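Side-chain contacts in 4'-phospho-dehydrooxetanocin synthase (Bacillus megaterium, PDB 5UL3), which converts dAMP by oxidative ring contraction into an oxetane aldehyde in oxetanocin A biosynthesis, using cobalamin, a [4Fe-4S] cluster and S-adenosylmethionine: residues Y609-L614 against K624-Y629; R634-F639 against Q694-K699. All blocks are in the same frame, centred on the assembly; numbering follows the deposited sequence. Where two conformers were deposited one is given.

Both contacts sit in the all-helical C-terminal part of the chain and share one long helix, 620-648. Contact 1 comes first along the chain: it pairs the early turns of that helix with 609-614 on the preceding helix 588-617, only a short turn away. Contact 2 opens after contact 1 has closed and reaches further, from 634-639 to 694-699 on helix 683-709, with 54 residues between. Their centres are 15 Å apart and their nearest atoms about 5 Å, so they do not touch. Helix 620-648 thus packs against two partners at different heights, joining sequence-local and long-range pairings in the C-terminal helix bundle, away from the annotated cofactor and substrate sites.

Contact 1 (Y609-L614 against K624-Y629); sequences YTIKSL and KKLYSY
L626 is the side chain to start with: it packs against I611 and L614 where helices 588-617 and 620-648 fold back on each other as a helical hairpin of the C-terminal bundle. The two short segments run nearly antiparallel, at 152°, with axes 9.5 Å apart. The tight part lies around the fork of L626. Its CD1 comes up against the end of the other segment, 3.8 Å from the backbone C of L614 and 3.9 Å from L614 CB, while CD2 takes the I611 side. There I611 CG2 lies in van der Waals contact with L626 O at 3.8 Å and with L626 CD2 at 4.2 Å. Looser is the I611 CD1 approach to Y629 CD2, 4.3 Å and oblique to the ring. Beyond the interface, K612 and Y627 set out away from the partner helix and are exposed. Y629 is buried, and its OH is hydrogen-bonded to D707 of helix 683-709, which ties the hairpin to a third helix. K625 O accepts from both Y629 N and S628 OG, the latter at 2.8 Å on a lone pair in the carbonyl plane; that same oxygen sits 3.5 Å above the Y629 ring, over its centre.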
ATOM      1  N   TYR A 609     -21.560   6.732  -5.164  1.00 28.24           N
ATOM      2  CA  TYR A 609     -20.653   5.976  -6.020  1.00 31.15           C
ATOM      3  C   TYR A 609     -20.876   6.330  -7.485  1.00 31.45           C
ATOM      4  O   TYR A 609     -19.919   6.491  -8.253  1.00 29.96           O
ATOM      5  CB  TYR A 609     -20.848   4.475  -5.803  1.00 31.81           C
ATOM      6  CG  TYR A 609     -20.034   3.587  -6.728  1.00 33.44           C
ATOM      7  CD1 TYR A 609     -18.761   3.163  -6.368  1.00 44.10           C
ATOM      8  CD2 TYR A 609     -20.546   3.161  -7.949  1.00 46.47           C
ATOM      9  CE1 TYR A 609     -18.016   2.345  -7.206  1.00 53.83           C
ATOM     10  CE2 TYR A 609     -19.810   2.345  -8.790  1.00 49.92           C
ATOM     11  CZ  TYR A 609     -18.547   1.938  -8.413  1.00 55.86           C
ATOM     12  OH  TYR A 609     -17.811   1.125  -9.246  1.00 71.20           O
ATOM     13  N   THR A 610     -22.138   6.463  -7.887  1.00 25.03           N
ATOM     14  CA  THR A 610     -22.443   6.778  -9.282  1.00 30.34           C
ATOM     15  C   THR A 610     -21.936   8.168  -9.661  1.00 29.07           C
ATOM     16  O   THR A 610     -21.339   8.351 -10.729  1.00 28.49           O
ATOM     17  CB  THR A 610     -23.946   6.668  -9.513  1.00 30.17           C
ATOM     18  OG1 THR A 610     -24.379   5.355  -9.147  1.00 28.60           O
ATOM     19  CG2 THR A 610     -24.289   6.927 -10.993  1.00 29.60           C
ATOM     20  N   ILE A 611     -22.168   9.158  -8.796  1.00 26.47           N
ATOM     21  CA  ILE A 611     -21.666  10.512  -9.028  1.00 27.09           C
ATOM     22  C   ILE A 611     -20.150  10.499  -9.159  1.00 31.67           C
ATOM     23  O   ILE A 611     -19.575  11.141 -10.048  1.00 29.49           O
ATOM     24  CB  ILE A 611     -22.133  11.438  -7.894  1.00 24.96           C
ATOM     25  CG1 ILE A 611     -23.635  11.736  -8.057  1.00 25.66           C
ATOM     26  CG2 ILE A 611     -21.281  12.722  -7.824  1.00 24.66           C
ATOM     27  CD1 ILE A 611     -24.262  12.379  -6.851  1.00 27.58           C
ATOM     28  N   LYS A 612     -19.479   9.753  -8.283  1.00 24.58           N
ATOM     29  CA  LYS A 612     -18.022   9.676  -8.350  1.00 31.11           C
ATOM     30  C   LYS A 612     -17.566   9.014  -9.645  1.00 29.82           C
ATOM     31  O   LYS A 612     -16.589   9.453 -10.267  1.00 36.35           O
ATOM     32  CB  LYS A 612     -17.503   8.914  -7.126  1.00 29.69           C
ATOM     33  CG  LYS A 612     -16.064   9.193  -6.726  1.00 47.01           C
ATOM     34  CD  LYS A 612     -15.913   9.003  -5.202  1.00 57.24           C
ATOM     35  CE  LYS A 612     -16.933   7.985  -4.654  1.00 59.93           C
ATOM     36  NZ  LYS A 612     -16.842   7.739  -3.177  1.00 67.38           N
ATOM     37  N   SER A 613     -18.261   7.953 -10.060  0.50 28.03           N
ATOM     38  CA  SER A 613     -17.933   7.263 -11.303  0.50 32.68           C
ATOM     39  C   SER A 613     -18.125   8.170 -12.517  0.50 35.07           C
ATOM     40  O   SER A 613     -17.294   8.176 -13.433  0.50 34.65           O
ATOM     41  CB  SER A 613     -18.794   6.007 -11.440  0.50 34.29           C
ATOM     42  OG  SER A 613     -18.582   5.368 -12.683  0.50 37.51           O
ATOM     43  N   LEU A 614     -19.225   8.927 -12.553  1.00 30.23           N
ATOM     44  CA  LEU A 614     -19.441   9.862 -13.656  1.00 34.47           C
ATOM     45  C   LEU A 614     -18.394  10.964 -13.653  1.00 30.15           C
ATOM     46  O   LEU A 614     -17.965  11.419 -14.722  1.00 32.64           O
ATOM     47  CB  LEU A 614     -20.843  10.474 -13.572  1.00 29.40           C
ATOM     48  CG  LEU A 614     -21.986   9.495 -13.813  1.00 31.98           C
ATOM     49  CD1 LEU A 614     -23.302  10.136 -13.419  1.00 30.78           C
ATOM     50  CD2 LEU A 614     -22.022   9.075 -15.280  1.00 29.61           C
ATOM     51  N   LYS A 624     -16.967  19.836 -12.717  1.00 28.21           N
ATOM     52  CA  LYS A 624     -17.081  20.756 -11.597  1.00 30.97           C
ATOM     53  C   LYS A 624     -18.456  20.666 -10.943  1.00 31.18           C
ATOM     54  O   LYS A 624     -18.567  20.775  -9.719  1.00 31.09           O
ATOM     55  CB  LYS A 624     -16.748  22.175 -12.062  1.00 36.40           C
ATOM     56  CG  LYS A 624     -15.308  22.270 -12.572  1.00 42.54           C
ATOM     57  CD  LYS A 624     -14.917  23.662 -13.069  1.00 48.24           C
ATOM     58  CE  LYS A 624     -13.400  23.746 -13.376  1.00 43.82           C
ATOM     59  NZ  LYS A 624     -12.916  23.068 -14.652  1.00 40.68           N
ATOM     60  N   LYS A 625     -19.506  20.437 -11.732  1.00 30.40           N
ATOM     61  CA  LYS A 625     -20.842  20.275 -11.161  1.00 32.19           C
ATOM     62  C   LYS A 625     -20.913  19.028 -10.274  1.00 26.55           C
ATOM     63  O   LYS A 625     -21.343  19.095  -9.111  1.00 31.49           O
ATOM     64  CB  LYS A 625     -21.873  20.217 -12.302  1.00 30.53           C
ATOM     65  CG  LYS A 625     -23.321  20.089 -11.850  1.00 29.27           C
ATOM     66  CD  LYS A 625     -23.741  21.236 -10.960  1.00 34.35           C
ATOM     67  CE  LYS A 625     -23.920  22.526 -11.730  1.00 38.31           C
ATOM     68  NZ  LYS A 625     -24.498  23.588 -10.864  1.00 41.06           N
ATOM     69  N   LEU A 626     -20.464  17.888 -10.801  1.00 25.77           N
ATOM     70  CA  LEU A 626     -20.446  16.647 -10.031  1.00 29.01           C
ATOM     71  C   LEU A 626     -19.566  16.773  -8.793  1.00 33.68           C
ATOM     72  O   LEU A 626     -19.877  16.208  -7.741  1.00 26.84           O
ATOM     73  CB  LEU A 626     -19.950  15.504 -10.908  1.00 27.04           C
ATOM     74  CG  LEU A 626     -20.854  15.138 -12.090  1.00 28.85           C
ATOM     75  CD1 LEU A 626     -20.117  14.308 -13.140  1.00 28.12           C
ATOM     76  CD2 LEU A 626     -22.079  14.388 -11.576  1.00 27.49           C
ATOM     77  N   TYR A 627     -18.446  17.486  -8.908  1.00 32.69           N
ATOM     78  CA  TYR A 627     -17.598  17.678  -7.740  1.00 31.35           C
ATOM     79  C   TYR A 627     -18.321  18.486  -6.675  1.00 31.32           C
ATOM     80  O   TYR A 627     -18.199  18.193  -5.474  1.00 29.73           O
ATOM     81  CB  TYR A 627     -16.283  18.349  -8.144  1.00 27.51           C
ATOM     82  CG  TYR A 627     -15.219  18.244  -7.056  1.00 31.30           C
ATOM     83  CD1 TYR A 627     -14.435  17.108  -6.943  1.00 32.41           C
ATOM     84  CD2 TYR A 627     -15.009  19.284  -6.169  1.00 35.05           C
ATOM     85  CE1 TYR A 627     -13.460  17.003  -5.959  1.00 35.65           C
ATOM     86  CE2 TYR A 627     -14.034  19.195  -5.168  1.00 39.31           C
ATOM     87  CZ  TYR A 627     -13.268  18.053  -5.078  1.00 37.39           C
ATOM     88  OH  TYR A 627     -12.309  17.954  -4.095  1.00 45.44           O
ATOM     89  N   SER A 628     -19.112  19.484  -7.093  1.00 27.42           N
ATOM     90  CA  SER A 628     -19.830  20.293  -6.120  1.00 31.35           C
ATOM     91  C   SER A 628     -20.845  19.447  -5.358  1.00 27.26           C
ATOM     92  O   SER A 628     -21.064  19.675  -4.161  1.00 31.54           O
ATOM     93  CB  SER A 628     -20.502  21.497  -6.797  1.00 33.07           C
ATOM     94  OG  SER A 628     -21.793  21.160  -7.287  1.00 39.60           O
ATOM     95  N   TYR A 629     -21.473  18.473  -6.027  1.00 27.66           N
ATOM     96  CA  TYR A 629     -22.319  17.520  -5.306  1.00 27.72           C
ATOM     97  C   TYR A 629     -21.514  16.785  -4.238  1.00 25.67           C
ATOM     98  O   TYR A 629     -21.964  16.624  -3.101  1.00 26.45           O
ATOM     99  CB  TYR A 629     -22.911  16.482  -6.242  1.00 29.22           C
ATOM    100  CG  TYR A 629     -23.706  16.987  -7.422  1.00 26.34           C
ATOM    101  CD1 TYR A 629     -24.426  18.171  -7.371  1.00 27.20           C
ATOM    102  CD2 TYR A 629     -23.735  16.242  -8.582  1.00 24.69           C
ATOM    103  CE1 TYR A 629     -25.172  18.600  -8.512  1.00 25.14           C
ATOM    104  CE2 TYR A 629     -24.448  16.647  -9.682  1.00 28.70           C
ATOM    105  CZ  TYR A 629     -25.167  17.820  -9.642  1.00 27.12           C
ATOM    106  OH  TYR A 629     -25.874  18.171 -10.788  1.00 29.72           O
TER

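Contact 2 (R634-F639 against Q694-K699). With EDO (1,2-ethanediol), chain T; EDO (1,2-ethanediol), chain B; EDO (1,2-ethanediol), chain H.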
ATOM      1  N   ARG A 634     -20.217  15.719   1.467  1.00 27.24           N
ATOM      2  CA  ARG A 634     -19.261  15.643   2.571  1.00 24.27           C
ATOM      3  C   ARG A 634     -19.640  16.608   3.680  1.00 26.39           C
ATOM      4  O   ARG A 634     -19.577  16.271   4.867  1.00 26.71           O
ATOM      5  CB  ARG A 634     -17.852  15.945   2.056  1.00 26.55           C
ATOM      6  CG  ARG A 634     -16.789  15.964   3.153  1.00 28.92           C
ATOM      7  CD  ARG A 634     -15.467  16.508   2.598  1.00 25.84           C
ATOM      8  NE  ARG A 634     -14.869  15.644   1.578  1.00 28.01           N
ATOM      9  CZ  ARG A 634     -14.016  14.656   1.836  1.00 34.42           C
ATOM     10  NH1 ARG A 634     -13.647  14.371   3.097  1.00 25.68           N
ATOM     11  NH2 ARG A 634     -13.521  13.954   0.829  1.00 31.82           N
ATOM     12  N   GLU A 635     -20.023  17.821   3.303  1.00 27.98           N
ATOM     13  CA  GLU A 635     -20.472  18.817   4.264  1.00 27.23           C
ATOM     14  C   GLU A 635     -21.693  18.320   5.036  1.00 29.13           C
ATOM     15  O   GLU A 635     -21.734  18.379   6.272  1.00 30.34           O
ATOM     16  CB  GLU A 635     -20.762  20.100   3.483  1.00 38.48           C
ATOM     17  CG  GLU A 635     -21.070  21.348   4.241  1.00 50.28           C
ATOM     18  CD  GLU A 635     -21.189  22.526   3.286  1.00 50.87           C
ATOM     19  OE1 GLU A 635     -20.145  22.960   2.756  1.00 53.07           O
ATOM     20  OE2 GLU A 635     -22.322  22.981   3.022  1.00 62.65           O
ATOM     21  N   ILE A 636     -22.685  17.783   4.321  1.00 27.13           N
ATOM     22  CA  ILE A 636     -23.887  17.272   4.981  1.00 29.46           C
ATOM     23  C   ILE A 636     -23.535  16.113   5.906  1.00 28.71           C
ATOM     24  O   ILE A 636     -24.092  15.985   7.003  1.00 29.92           O
ATOM     25  CB  ILE A 636     -24.944  16.852   3.940  1.00 29.81           C
ATOM     26  CG1 ILE A 636     -25.406  18.051   3.105  1.00 29.53           C
ATOM     27  CG2 ILE A 636     -26.138  16.190   4.623  1.00 28.88           C
ATOM     28  CD1 ILE A 636     -26.256  17.621   1.881  1.00 28.25           C
ATOM     29  N   SER A 637     -22.602  15.255   5.481  1.00 27.79           N
ATOM     30  CA  SER A 637     -22.189  14.125   6.311  1.00 26.50           C
ATOM     31  C   SER A 637     -21.454  14.587   7.565  1.00 29.12           C
ATOM     32  O   SER A 637     -21.622  13.992   8.637  1.00 26.18           O
ATOM     33  CB  SER A 637     -21.305  13.171   5.503  1.00 26.98           C
ATOM     34  OG  SER A 637     -22.041  12.597   4.429  1.00 31.30           O
ATOM     35  N   HIS A 638     -20.616  15.620   7.453  1.00 25.71           N
ATOM     36  CA  HIS A 638     -19.952  16.127   8.650  1.00 30.04           C
ATOM     37  C   HIS A 638     -20.969  16.673   9.644  1.00 32.35           C
ATOM     38  O   HIS A 638     -20.926  16.365  10.842  1.00 27.61           O
ATOM     39  CB  HIS A 638     -18.942  17.220   8.309  1.00 26.25           C
ATOM     40  CG  HIS A 638     -18.411  17.910   9.528  1.00 29.02           C
ATOM     41  ND1 HIS A 638     -17.379  17.389  10.278  1.00 26.89           N
ATOM     42  CD2 HIS A 638     -18.815  19.033  10.169  1.00 28.10           C
ATOM     43  CE1 HIS A 638     -17.152  18.177  11.318  1.00 28.86           C
ATOM     44  NE2 HIS A 638     -18.013  19.180  11.277  1.00 28.76           N
ATOM     45  N   PHE A 639     -21.886  17.505   9.169  1.00 29.90           N
ATOM     46  CA  PHE A 639     -22.775  18.153  10.118  1.00 31.50           C
ATOM     47  C   PHE A 639     -23.903  17.245  10.571  1.00 32.15           C
ATOM     48  O   PHE A 639     -24.578  17.571  11.555  1.00 34.83           O
ATOM     49  CB  PHE A 639     -23.290  19.463   9.530  1.00 31.52           C
ATOM     50  CG  PHE A 639     -22.254  20.540   9.527  1.00 34.00           C
ATOM     51  CD1 PHE A 639     -21.819  21.096  10.723  1.00 31.38           C
ATOM     52  CD2 PHE A 639     -21.673  20.964   8.348  1.00 38.01           C
ATOM     53  CE1 PHE A 639     -20.831  22.083  10.738  1.00 34.88           C
ATOM     54  CE2 PHE A 639     -20.681  21.936   8.354  1.00 33.49           C
ATOM     55  CZ  PHE A 639     -20.260  22.499   9.546  1.00 36.96           C
ATOM     56  N   GLN A 694     -31.650  13.635   6.988  1.00 29.06           N
ATOM     57  CA  GLN A 694     -31.661  13.108   5.629  1.00 28.69           C
ATOM     58  C   GLN A 694     -32.461  13.990   4.675  1.00 36.10           C
ATOM     59  O   GLN A 694     -32.219  13.955   3.465  1.00 30.77           O
ATOM     60  CB  GLN A 694     -32.213  11.682   5.634  1.00 31.02           C
ATOM     61  CG  GLN A 694     -32.235  11.011   4.261  1.00 28.42           C
ATOM     62  CD  GLN A 694     -32.728   9.582   4.308  1.00 34.50           C
ATOM     63  OE1 GLN A 694     -33.853   9.319   4.732  1.00 36.48           O
ATOM     64  NE2 GLN A 694     -31.891   8.643   3.869  1.00 30.78           N
ATOM     65  N   LEU A 695     -33.397  14.793   5.194  1.00 32.71           N
ATOM     66  CA  LEU A 695     -34.101  15.752   4.347  1.00 35.72           C
ATOM     67  C   LEU A 695     -33.146  16.753   3.705  1.00 32.91           C
ATOM     68  O   LEU A 695     -33.446  17.306   2.641  1.00 31.19           O
ATOM     69  CB  LEU A 695     -35.165  16.488   5.169  1.00 33.83           C
ATOM     70  CG  LEU A 695     -36.272  15.600   5.733  1.00 38.17           C
ATOM     71  CD1 LEU A 695     -37.120  16.414   6.710  1.00 35.38           C
ATOM     72  CD2 LEU A 695     -37.138  15.050   4.597  1.00 36.49           C
ATOM     73  N   ILE A 696     -31.990  17.002   4.325  1.00 31.06           N
ATOM     74  CA  ILE A 696     -31.015  17.887   3.694  1.00 26.62           C
ATOM     75  C   ILE A 696     -30.323  17.170   2.544  1.00 29.06           C
ATOM     76  O   ILE A 696     -30.066  17.764   1.493  1.00 28.06           O
ATOM     77  CB  ILE A 696     -29.996  18.408   4.721  1.00 31.99           C
ATOM     78  CG1 ILE A 696     -30.722  19.038   5.911  1.00 39.35           C
ATOM     79  CG2 ILE A 696     -29.082  19.429   4.069  1.00 29.98           C
ATOM     80  CD1 ILE A 696     -29.800  19.336   7.049  1.00 40.68           C
ATOM     81  N   MET A 697     -30.013  15.884   2.719  1.00 28.72           N
ATOM     82  CA  MET A 697     -29.482  15.111   1.601  1.00 28.11           C
ATOM     83  C   MET A 697     -30.488  15.042   0.456  1.00 31.93           C
ATOM     84  O   MET A 697     -30.106  15.083  -0.720  1.00 27.09           O
ATOM     85  CB  MET A 697     -29.103  13.706   2.063  1.00 27.03           C
ATOM     86  CG  MET A 697     -28.379  12.886   1.018  1.00 27.35           C
ATOM     87  SD  MET A 697     -26.698  13.505   0.741  1.00 28.43           S
ATOM     88  CE  MET A 697     -26.301  12.474  -0.663  1.00 23.56           C
ATOM     89  N   GLU A 698     -31.786  14.944   0.778  1.00 28.99           N
ATOM     90  CA  GLU A 698     -32.785  14.950  -0.288  1.00 29.29           C
ATOM     91  C   GLU A 698     -32.699  16.239  -1.089  1.00 26.40           C
ATOM     92  O   GLU A 698     -32.782  16.218  -2.321  1.00 30.62           O
ATOM     93  CB  GLU A 698     -34.205  14.775   0.270  1.00 30.08           C
ATOM     94  CG  GLU A 698     -35.232  14.731  -0.880  1.00 27.60           C
ATOM     95  CD  GLU A 698     -36.686  14.861  -0.451  1.00 41.72           C
ATOM     96  OE1 GLU A 698     -36.952  15.142   0.729  1.00 35.52           O
ATOM     97  OE2 GLU A 698     -37.568  14.671  -1.320  1.00 36.77           O
ATOM     98  N   LYS A 699     -32.504  17.366  -0.407  1.00 28.83           N
ATOM     99  CA  LYS A 699     -32.442  18.649  -1.099  1.00 33.85           C
ATOM    100  C   LYS A 699     -31.300  18.666  -2.105  1.00 30.75           C
ATOM    101  O   LYS A 699     -31.466  19.114  -3.248  1.00 29.63           O
ATOM    102  CB  LYS A 699     -32.289  19.786  -0.088  1.00 36.85           C
ATOM    103  CG  LYS A 699     -32.134  21.152  -0.735  1.00 43.41           C
ATOM    104  CD  LYS A 699     -32.491  22.273   0.221  1.00 53.36           C
ATOM    105  CE  LYS A 699     -32.508  23.613  -0.498  1.00 61.58           C
ATOM    106  NZ  LYS A 699     -31.157  23.959  -1.022  1.00 64.20           N
TER
HETATM  107  C1  EDO T 819     -15.185  16.372  -2.318  1.00 33.60           C
HETATM  108  O1  EDO T 819     -14.998  16.857  -0.979  1.00 33.97           O
HETATM  109  C2  EDO T 819     -14.228  15.226  -2.572  1.00 41.68           C
HETATM  110  O2  EDO T 819     -14.620  14.128  -1.754  1.00 41.29           O
HETATM  111  C1  EDO B 827     -28.122  22.789  -1.187  1.00 62.94           C
HETATM  112  O1  EDO B 827     -28.901  22.560  -0.007  1.00 58.58           O
HETATM  113  C2  EDO B 827     -28.271  21.593  -2.117  1.00 51.29           C
HETATM  114  O2  EDO B 827     -27.415  21.755  -3.255  1.00 58.21           O
HETATM  115  C1  EDO H 807     -16.142  14.069  10.020  1.00 38.12           C
HETATM  116  O1  EDO H 807     -15.830  15.375   9.519  1.00 36.37           O
HETATM  117  C2  EDO H 807     -14.904  13.195   9.806  1.00 34.41           C
HETATM  118  O2  EDO H 807     -15.145  11.919  10.386  1.00 30.58           O
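I636 carries the contact, meeting I696 and M697 of the other helix. From CB, which points toward 694-699, I636 CG1 leaves anti to the carbonyl carbon (chi1 -63°) and comes within 4.0 Å of I696 CG2. The chain then stays extended, and that carries its end right up to the backbone of the facing helix: I636 CD1 lies 3.8 Å from the carbonyl I696 O and 4.1 Å from M697 CA. I636 CD1 also touches I696 CG2 and, more loosely, M697 SD at 4.3 Å. I696 CG2 and M697 SD lie on well-separated sides of I636 CD1, so the methyl sits between the two side chains. W600 of helix 588-617 also packs on I636, and M697 reaches M608 of that same helix; I696 meets L662 of helix 652-664. Just before 694-699 on the same helix, W693 donates from NE1 to I636 O.

R634 and H638 face other partners. R634, bent at chi3, grips a 1,2-ethanediol, probably from the crystallisation liquor, with two N-H groups: NE to O1 at 2.8 Å and NH2 to O2 at 2.8 Å. H638 ND1 is hydrogen-bonded to O1 of another ethanediol at 2.7 Å, in the ring plane. R634 NH1 is bonded to V537 O, while H638 is stacked on Y534 and bonded through NE2 to E494. I636 thus fills the join of helices 620-648, 683-709 and 588-617 in the C-terminal helix bundle.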